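Local coordinates for Lmo2125 protein (Listeria monocytogenes serovar 1/2a, PDB 5TU0), which binds maltose and, as a lipoprotein of the bacterial solute-binding protein 1 family, probably hands it to a membrane sugar transporter, at residues F163-V177 against I188-A202. The protein carries 2 engineered substitutions. Sequence-based numbering, arbitrary orientation.
Sequences FYFSYGLLAGYGGYV and IGLNNKGSVEGITYA. With GLC (alpha-D-glucopyranose), chain B.
Glycine-mediated helix-helix packing joins helix 163-172 to the first turns of helix 193-208, as far as A202, in one lobe of this periplasmic-binding-protein fold, with the loops at their ends sewn together by N192. The short axes approach to 7.4 Å at 125°, a closeness permitted by the absence of CB atoms at G194 and G198, where a CB would run into Y173 O and L170 CA respectively: L170 CA lies 4.4 Å from G198 CA. Beside them, L170 packs on the backbone of S195, its CG 3.7 Å from S195 O, while L169 CD2 meets A202 CB. The Y173 ring takes G198 N over one face, and the E197 side chain crosses that of Y173 at about a right angle, its CB near Y173 CD1. Helix 163-172 ends in a Schellman motif with G174 at positive phi. N192 then serves both sides: OD1 caps the second helix by accepting from S195 N, and ND2, with CG turned between the backbone N and the carbonyl carbon (chi1 73°), donates to G174 O at 3.0 Å. S195 OG in turn donates to G189 O. At the other end of helix 163-172, Y164 lays one ring face against the bound glucose. In a CH-pi contact, G189 CA sits over the centre of the Y176 ring, 3.5 Å from its centroid and 12° off the normal.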
ATOM      1  N   PHE A 163      -1.141  -9.376   8.333  1.00 22.31           N
ATOM      2  CA  PHE A 163      -1.129  -9.908   6.977  1.00 22.10           C
ATOM      3  C   PHE A 163      -0.745  -8.876   5.930  1.00 21.42           C
ATOM      4  O   PHE A 163      -0.165  -9.224   4.916  1.00 20.78           O
ATOM      5  CB  PHE A 163      -2.478 -10.525   6.641  1.00 22.86           C
ATOM      6  CG  PHE A 163      -2.538 -11.138   5.288  1.00 23.05           C
ATOM      7  CD1 PHE A 163      -1.763 -12.246   4.986  1.00 23.81           C
ATOM      8  CD2 PHE A 163      -3.429 -10.656   4.328  1.00 24.23           C
ATOM      9  CE1 PHE A 163      -1.833 -12.834   3.737  1.00 24.04           C
ATOM     10  CE2 PHE A 163      -3.495 -11.246   3.078  1.00 23.80           C
ATOM     11  CZ  PHE A 163      -2.701 -12.334   2.792  1.00 23.73           C
ATOM     12  N   TYR A 164      -1.051  -7.605   6.164  1.00 21.83           N
ATOM     13  CA  TYR A 164      -0.623  -6.580   5.207  1.00 23.25           C
ATOM     14  C   TYR A 164       0.906  -6.589   5.015  1.00 23.03           C
ATOM     15  O   TYR A 164       1.412  -6.369   3.909  1.00 23.24           O
ATOM     16  CB  TYR A 164      -1.123  -5.192   5.618  1.00 25.61           C
ATOM     17  CG  TYR A 164      -0.746  -4.139   4.618  1.00 28.06           C
ATOM     18  CD1 TYR A 164      -1.506  -3.936   3.472  1.00 29.69           C
ATOM     19  CD2 TYR A 164       0.397  -3.379   4.793  1.00 30.55           C
ATOM     20  CE1 TYR A 164      -1.138  -2.977   2.539  1.00 32.09           C
ATOM     21  CE2 TYR A 164       0.770  -2.430   3.875  1.00 31.60           C
ATOM     22  CZ  TYR A 164       0.001  -2.233   2.755  1.00 32.90           C
ATOM     23  OH  TYR A 164       0.400  -1.283   1.854  1.00 38.11           O
ATOM     24  N   PHE A 165       1.632  -6.821   6.104  1.00 22.23           N
ATOM     25  CA  PHE A 165       3.084  -6.909   6.082  1.00 23.22           C
ATOM     26  C   PHE A 165       3.621  -8.259   5.619  1.00 22.52           C
ATOM     27  O   PHE A 165       4.532  -8.318   4.784  1.00 22.93           O
ATOM     28  CB  PHE A 165       3.644  -6.572   7.477  1.00 24.32           C
ATOM     29  CG  PHE A 165       3.565  -5.117   7.808  1.00 26.03           C
ATOM     30  CD1 PHE A 165       2.376  -4.552   8.220  1.00 28.07           C
ATOM     31  CD2 PHE A 165       4.689  -4.310   7.712  1.00 28.93           C
ATOM     32  CE1 PHE A 165       2.290  -3.198   8.515  1.00 29.61           C
ATOM     33  CE2 PHE A 165       4.617  -2.953   8.007  1.00 29.05           C
ATOM     34  CZ  PHE A 165       3.421  -2.395   8.409  1.00 30.03           C
ATOM     35  N   SER A 166       3.050  -9.345   6.137  1.00 21.59           N
ATOM     36  CA  SER A 166       3.537 -10.666   5.789  1.00 21.35           C
ATOM     37  C   SER A 166       3.128 -11.191   4.424  1.00 20.98           C
ATOM     38  O   SER A 166       3.757 -12.138   3.936  1.00 21.34           O
ATOM     39  CB  SER A 166       3.134 -11.692   6.853  1.00 22.37           C
ATOM     40  OG  SER A 166       1.729 -11.839   6.885  1.00 24.45           O
ATOM     41  N   TYR A 167       2.102 -10.605   3.802  0.50 20.36           N
ATOM     42  CA  TYR A 167       1.653 -11.106   2.500  0.50 20.50           C
ATOM     43  C   TYR A 167       2.772 -11.245   1.481  0.50 20.90           C
ATOM     44  O   TYR A 167       2.881 -12.276   0.820  0.50 20.98           O
ATOM     45  CB  TYR A 167       0.528 -10.265   1.897  0.50 20.85           C
ATOM     46  CG  TYR A 167       0.200 -10.752   0.509  0.50 21.03           C
ATOM     47  CD1 TYR A 167      -0.368 -12.010   0.318  0.50 21.40           C
ATOM     48  CD2 TYR A 167       0.506  -9.998  -0.612  0.50 21.36           C
ATOM     49  CE1 TYR A 167      -0.646 -12.483  -0.939  0.50 21.72           C
ATOM     50  CE2 TYR A 167       0.222 -10.471  -1.884  0.50 21.77           C
ATOM     51  CZ  TYR A 167      -0.356 -11.709  -2.034  0.50 21.66           C
ATOM     52  OH  TYR A 167      -0.636 -12.202  -3.273  0.50 22.34           O
ATOM     53  N   GLY A 168       3.614 -10.219   1.363  1.00 20.81           N
ATOM     54  CA  GLY A 168       4.715 -10.255   0.424  1.00 21.08           C
ATOM     55  C   GLY A 168       5.727 -11.373   0.626  1.00 21.45           C
ATOM     56  O   GLY A 168       6.411 -11.757  -0.313  1.00 21.09           O
ATOM     57  N   LEU A 169       5.789 -11.911   1.838  1.00 21.77           N
ATOM     58  CA  LEU A 169       6.661 -13.028   2.128  1.00 22.34           C
ATOM     59  C   LEU A 169       6.034 -14.289   1.533  1.00 22.35           C
ATOM     60  O   LEU A 169       6.681 -15.063   0.840  1.00 21.68           O
ATOM     61  CB  LEU A 169       6.819 -13.187   3.652  1.00 22.39           C
ATOM     62  CG  LEU A 169       7.538 -14.419   4.176  1.00 23.22           C
ATOM     63  CD1 LEU A 169       8.966 -14.480   3.659  1.00 23.96           C
ATOM     64  CD2 LEU A 169       7.500 -14.445   5.699  1.00 23.28           C
ATOM     65  N   LEU A 170       4.756 -14.501   1.834  1.00 22.07           N
ATOM     66  CA  LEU A 170       4.043 -15.671   1.306  1.00 22.27           C
ATOM     67  C   LEU A 170       4.012 -15.609  -0.240  1.00 22.19           C
ATOM     68  O   LEU A 170       4.222 -16.609  -0.926  1.00 20.95           O
ATOM     69  CB  LEU A 170       2.618 -15.744   1.875  1.00 22.61           C
ATOM     70  CG  LEU A 170       2.438 -16.328   3.275  1.00 22.93           C
ATOM     71  CD1 LEU A 170       3.274 -15.637   4.331  1.00 22.72           C
ATOM     72  CD2 LEU A 170       0.955 -16.323   3.610  1.00 23.39           C
ATOM     73  N   ALA A 171       3.783 -14.411  -0.770  1.00 22.07           N
ATOM     74  CA  ALA A 171       3.712 -14.243  -2.199  1.00 22.38           C
ATOM     75  C   ALA A 171       5.091 -14.445  -2.857  1.00 22.53           C
ATOM     76  O   ALA A 171       5.186 -14.974  -3.966  1.00 22.01           O
ATOM     77  CB  ALA A 171       3.137 -12.871  -2.543  1.00 23.26           C
ATOM     78  N   GLY A 172       6.158 -14.066  -2.155  1.00 22.53           N
ATOM     79  CA  GLY A 172       7.516 -14.243  -2.694  1.00 23.00           C
ATOM     80  C   GLY A 172       7.833 -15.720  -2.887  1.00 23.94           C
ATOM     81  O   GLY A 172       8.670 -16.085  -3.727  1.00 24.46           O
ATOM     82  N   TYR A 173       7.177 -16.562  -2.088  1.00 24.31           N
ATOM     83  CA  TYR A 173       7.315 -18.021  -2.196  1.00 25.99           C
ATOM     84  C   TYR A 173       6.279 -18.689  -3.136  1.00 26.68           C
ATOM     85  O   TYR A 173       6.308 -19.899  -3.318  1.00 29.14           O
ATOM     86  CB  TYR A 173       7.265 -18.645  -0.808  1.00 26.71           C
ATOM     87  CG  TYR A 173       8.600 -18.607  -0.081  1.00 27.67           C
ATOM     88  CD1 TYR A 173       9.512 -19.661  -0.226  1.00 28.73           C
ATOM     89  CD2 TYR A 173       8.948 -17.543   0.746  1.00 27.85           C
ATOM     90  CE1 TYR A 173      10.724 -19.653   0.438  1.00 29.52           C
ATOM     91  CE2 TYR A 173      10.162 -17.526   1.420  1.00 28.47           C
ATOM     92  CZ  TYR A 173      11.050 -18.583   1.253  1.00 29.60           C
ATOM     93  OH  TYR A 173      12.259 -18.577   1.916  1.00 30.97           O
ATOM     94  N   GLY A 174       5.383 -17.910  -3.738  1.00 25.56           N
ATOM     95  CA  GLY A 174       4.392 -18.469  -4.660  1.00 25.53           C
ATOM     96  C   GLY A 174       2.963 -18.447  -4.142  1.00 25.08           C
ATOM     97  O   GLY A 174       2.059 -18.928  -4.815  1.00 25.21           O
ATOM     98  N   GLY A 175       2.749 -17.885  -2.958  1.00 23.44           N
ATOM     99  CA  GLY A 175       1.407 -17.755  -2.431  1.00 23.61           C
ATOM    100  C   GLY A 175       0.660 -16.630  -3.140  1.00 22.75           C
ATOM    101  O   GLY A 175       1.263 -15.792  -3.801  1.00 23.22           O
ATOM    102  N   TYR A 176      -0.650 -16.632  -3.018  1.00 23.04           N
ATOM    103  CA  TYR A 176      -1.484 -15.567  -3.581  1.00 22.67           C
ATOM    104  C   TYR A 176      -2.799 -15.543  -2.819  1.00 22.48           C
ATOM    105  O   TYR A 176      -3.177 -16.533  -2.195  1.00 22.00           O
ATOM    106  CB  TYR A 176      -1.709 -15.758  -5.100  1.00 23.74           C
ATOM    107  CG  TYR A 176      -2.370 -17.078  -5.477  1.00 24.66           C
ATOM    108  CD1 TYR A 176      -3.751 -17.188  -5.553  1.00 24.75           C
ATOM    109  CD2 TYR A 176      -1.606 -18.220  -5.742  1.00 25.76           C
ATOM    110  CE1 TYR A 176      -4.357 -18.378  -5.894  1.00 26.45           C
ATOM    111  CE2 TYR A 176      -2.201 -19.420  -6.067  1.00 26.52           C
ATOM    112  CZ  TYR A 176      -3.582 -19.493  -6.149  1.00 26.94           C
ATOM    113  OH  TYR A 176      -4.199 -20.668  -6.465  1.00 27.62           O
ATOM    114  N   VAL A 177      -3.503 -14.415  -2.865  1.00 22.32           N
ATOM    115  CA  VAL A 177      -4.800 -14.314  -2.206  1.00 22.48           C
ATOM    116  C   VAL A 177      -5.882 -15.014  -3.050  1.00 23.02           C
ATOM    117  O   VAL A 177      -6.418 -16.040  -2.629  1.00 23.76           O
ATOM    118  CB  VAL A 177      -5.198 -12.851  -1.950  1.00 22.32           C
ATOM    119  CG1 VAL A 177      -6.575 -12.806  -1.299  1.00 23.01           C
ATOM    120  CG2 VAL A 177      -4.146 -12.154  -1.089  1.00 22.37           C
ATOM    121  N   ILE A 188      -8.373 -19.699  -3.627  1.00 25.83           N
ATOM    122  CA  ILE A 188      -7.549 -19.073  -2.575  1.00 25.54           C
ATOM    123  C   ILE A 188      -6.180 -19.746  -2.499  1.00 25.44           C
ATOM    124  O   ILE A 188      -6.089 -20.981  -2.365  1.00 26.12           O
ATOM    125  CB  ILE A 188      -8.268 -19.100  -1.222  1.00 25.63           C
ATOM    126  CG1 ILE A 188      -9.548 -18.277  -1.325  1.00 26.82           C
ATOM    127  CG2 ILE A 188      -7.370 -18.561  -0.103  1.00 24.73           C
ATOM    128  CD1 ILE A 188     -10.496 -18.461  -0.169  1.00 27.50           C
ATOM    129  N   GLY A 189      -5.132 -18.932  -2.608  1.00 23.84           N
ATOM    130  CA  GLY A 189      -3.759 -19.419  -2.627  1.00 24.29           C
ATOM    131  C   GLY A 189      -2.972 -19.309  -1.328  1.00 23.70           C
ATOM    132  O   GLY A 189      -1.781 -19.563  -1.318  1.00 24.33           O
ATOM    133  N   LEU A 190      -3.643 -18.965  -0.231  1.00 23.45           N
ATOM    134  CA  LEU A 190      -2.977 -18.770   1.080  1.00 22.77           C
ATOM    135  C   LEU A 190      -2.609 -20.045   1.824  1.00 24.02           C
ATOM    136  O   LEU A 190      -1.947 -19.980   2.869  1.00 23.76           O
ATOM    137  CB  LEU A 190      -3.814 -17.856   1.973  1.00 22.98           C
ATOM    138  CG  LEU A 190      -4.040 -16.455   1.399  1.00 23.14           C
ATOM    139  CD1 LEU A 190      -4.974 -15.655   2.306  1.00 23.95           C
ATOM    140  CD2 LEU A 190      -2.747 -15.702   1.143  1.00 23.57           C
ATOM    141  N   ASN A 191      -2.997 -21.198   1.291  1.00 23.75           N
ATOM    142  CA  ASN A 191      -2.604 -22.471   1.885  1.00 24.66           C
ATOM    143  C   ASN A 191      -1.917 -23.366   0.855  1.00 25.22           C
ATOM    144  O   ASN A 191      -1.835 -24.580   1.053  1.00 25.15           O
ATOM    145  CB  ASN A 191      -3.791 -23.183   2.536  1.00 25.17           C
ATOM    146  CG  ASN A 191      -4.856 -23.574   1.540  1.00 26.05           C
ATOM    147  OD1 ASN A 191      -4.995 -22.958   0.498  1.00 25.11           O
ATOM    148  ND2 ASN A 191      -5.615 -24.602   1.863  1.00 27.21           N
ATOM    149  N   ASN A 192      -1.422 -22.774  -0.242  1.00 25.68           N
ATOM    150  CA  ASN A 192      -0.688 -23.551  -1.245  1.00 26.69           C
ATOM    151  C   ASN A 192       0.726 -23.817  -0.731  1.00 27.27           C
ATOM    152  O   ASN A 192       1.109 -23.288   0.311  1.00 26.49           O
ATOM    153  CB  ASN A 192      -0.723 -22.916  -2.659  1.00 26.45           C
ATOM    154  CG  ASN A 192       0.137 -21.665  -2.807  1.00 25.84           C
ATOM    155  OD1 ASN A 192       0.811 -21.210  -1.884  1.00 24.55           O
ATOM    156  ND2 ASN A 192       0.109 -21.096  -4.006  1.00 26.12           N
ATOM    157  N   LYS A 193       1.483 -24.659  -1.438  1.00 29.62           N
ATOM    158  CA  LYS A 193       2.852 -25.022  -1.008  1.00 31.63           C
ATOM    159  C   LYS A 193       3.715 -23.810  -0.703  1.00 29.37           C
ATOM    160  O   LYS A 193       4.401 -23.765   0.317  1.00 27.51           O
ATOM    161  CB  LYS A 193       3.571 -25.873  -2.058  1.00 35.85           C
ATOM    162  CG  LYS A 193       3.457 -27.377  -1.896  1.00 41.06           C
ATOM    163  CD  LYS A 193       2.080 -27.940  -2.145  1.00 44.80           C
ATOM    164  CE  LYS A 193       2.123 -29.467  -2.062  1.00 48.27           C
ATOM    165  NZ  LYS A 193       0.776 -30.077  -2.248  1.00 50.51           N
ATOM    166  N   GLY A 194       3.680 -22.844  -1.612  1.00 27.95           N
ATOM    167  CA  GLY A 194       4.431 -21.608  -1.475  1.00 26.94           C
ATOM    168  C   GLY A 194       4.083 -20.829  -0.225  1.00 26.45           C
ATOM    169  O   GLY A 194       4.991 -20.455   0.557  1.00 27.05           O
ATOM    170  N   SER A 195       2.786 -20.576  -0.016  1.00 25.50           N
ATOM    171  CA  SER A 195       2.358 -19.838   1.190  1.00 25.27           C
ATOM    172  C   SER A 195       2.864 -20.529   2.467  1.00 24.63           C
ATOM    173  O   SER A 195       3.326 -19.874   3.399  1.00 23.61           O
ATOM    174  CB  SER A 195       0.842 -19.714   1.288  1.00 24.74           C
ATOM    175  OG  SER A 195       0.313 -18.833   0.321  1.00 26.68           O
ATOM    176  N   VAL A 196       2.758 -21.849   2.507  1.00 24.77           N
ATOM    177  CA  VAL A 196       3.175 -22.579   3.700  1.00 26.37           C
ATOM    178  C   VAL A 196       4.691 -22.450   3.905  1.00 26.76           C
ATOM    179  O   VAL A 196       5.145 -22.342   5.050  1.00 28.21           O
ATOM    180  CB  VAL A 196       2.660 -24.030   3.699  1.00 26.63           C
ATOM    181  CG1 VAL A 196       3.240 -24.807   4.870  1.00 27.52           C
ATOM    182  CG2 VAL A 196       1.139 -24.012   3.765  1.00 26.60           C
ATOM    183  N   GLU A 197       5.463 -22.426   2.818  1.00 27.73           N
ATOM    184  CA  GLU A 197       6.910 -22.183   2.951  1.00 29.04           C
ATOM    185  C   GLU A 197       7.159 -20.811   3.586  1.00 26.45           C
ATOM    186  O   GLU A 197       8.040 -20.659   4.439  1.00 25.07           O
ATOM    187  CB  GLU A 197       7.636 -22.236   1.614  1.00 31.67           C
ATOM    188  CG  GLU A 197       8.079 -23.598   1.129  1.00 36.07           C
ATOM    189  CD  GLU A 197       8.743 -23.481  -0.244  1.00 39.11           C
ATOM    190  OE1 GLU A 197       8.015 -23.416  -1.270  1.00 40.94           O
ATOM    191  OE2 GLU A 197       9.992 -23.438  -0.288  1.00 40.47           O
ATOM    192  N   GLY A 198       6.382 -19.824   3.162  1.00 24.87           N
ATOM    193  CA  GLY A 198       6.502 -18.464   3.700  1.00 24.35           C
ATOM    194  C   GLY A 198       6.131 -18.404   5.179  1.00 23.70           C
ATOM    195  O   GLY A 198       6.839 -17.767   5.986  1.00 23.50           O
ATOM    196  N   ILE A 199       5.028 -19.083   5.533  1.00 22.97           N
ATOM    197  CA  ILE A 199       4.572 -19.125   6.901  1.00 23.19           C
ATOM    198  C   ILE A 199       5.650 -19.796   7.761  1.00 23.58           C
ATOM    199  O   ILE A 199       5.958 -19.310   8.850  1.00 23.51           O
ATOM    200  CB  ILE A 199       3.219 -19.853   7.048  1.00 23.29           C
ATOM    201  CG1 ILE A 199       2.123 -19.114   6.257  1.00 23.14           C
ATOM    202  CG2 ILE A 199       2.829 -19.908   8.516  1.00 23.84           C
ATOM    203  CD1 ILE A 199       0.839 -19.899   6.148  1.00 23.71           C
ATOM    204  N   THR A 200       6.230 -20.886   7.241  1.00 24.71           N
ATOM    205  CA  THR A 200       7.283 -21.634   7.944  1.00 25.66           C
ATOM    206  C   THR A 200       8.507 -20.749   8.196  1.00 25.51           C
ATOM    207  O   THR A 200       9.057 -20.762   9.293  1.00 25.23           O
ATOM    208  CB  THR A 200       7.679 -22.913   7.161  1.00 26.38           C
ATOM    209  OG1 THR A 200       6.516 -23.723   6.965  1.00 25.93           O
ATOM    210  CG2 THR A 200       8.727 -23.742   7.913  1.00 27.66           C
ATOM    211  N   TYR A 201       8.922 -19.991   7.184  1.00 24.84           N
ATOM    212  CA  TYR A 201      10.044 -19.068   7.321  1.00 24.90           C
ATOM    213  C   TYR A 201       9.761 -17.994   8.388  1.00 24.26           C
ATOM    214  O   TYR A 201      10.612 -17.713   9.260  1.00 23.93           O
ATOM    215  CB  TYR A 201      10.402 -18.415   5.985  1.00 24.69           C
ATOM    216  CG  TYR A 201      11.629 -17.585   6.091  1.00 24.63           C
ATOM    217  CD1 TYR A 201      12.896 -18.187   6.190  1.00 25.22           C
ATOM    218  CD2 TYR A 201      11.554 -16.187   6.142  1.00 25.46           C
ATOM    219  CE1 TYR A 201      14.032 -17.423   6.315  1.00 24.84           C
ATOM    220  CE2 TYR A 201      12.705 -15.415   6.268  1.00 23.99           C
ATOM    221  CZ  TYR A 201      13.932 -16.033   6.347  1.00 24.47           C
ATOM    222  OH  TYR A 201      15.076 -15.262   6.488  1.00 23.40           O
ATOM    223  N   ALA A 202       8.570 -17.423   8.345  1.00 23.05           N
ATOM    224  CA  ALA A 202       8.176 -16.415   9.346  1.00 23.36           C
ATOM    225  C   ALA A 202       8.214 -16.976  10.770  1.00 23.75           C
ATOM    226  O   ALA A 202       8.680 -16.314  11.698  1.00 23.04           O
ATOM    227  CB  ALA A 202       6.788 -15.853   9.040  1.00 22.63           C
TER
HETATM  228  C1  GLC B   2      -1.694   1.201   4.816  1.00 88.80           C
HETATM  229  C2  GLC B   2      -2.451   0.857   3.530  1.00 87.08           C
HETATM  230  C3  GLC B   2      -3.802   0.218   3.831  1.00 87.46           C
HETATM  231  C4  GLC B   2      -3.614  -0.971   4.769  1.00 87.07           C
HETATM  232  C5  GLC B   2      -2.895  -0.520   6.039  1.00 87.43           C
HETATM  233  C6  GLC B   2      -2.691  -1.688   7.003  1.00 85.53           C
HETATM  234  O2  GLC B   2      -2.642   2.036   2.741  1.00 86.79           O
HETATM  235  O3  GLC B   2      -4.422  -0.198   2.608  1.00 85.71           O
HETATM  236  O4  GLC B   2      -4.878  -1.566   5.091  1.00 86.97           O
HETATM  237  O5  GLC B   2      -1.630   0.061   5.690  1.00 87.29           O
HETATM  238  O6  GLC B   2      -1.728  -1.349   8.012  1.00 85.30           O
HETATM  239  O   HOH W   1      -1.829 -22.728  -5.819  0.50 27.17           O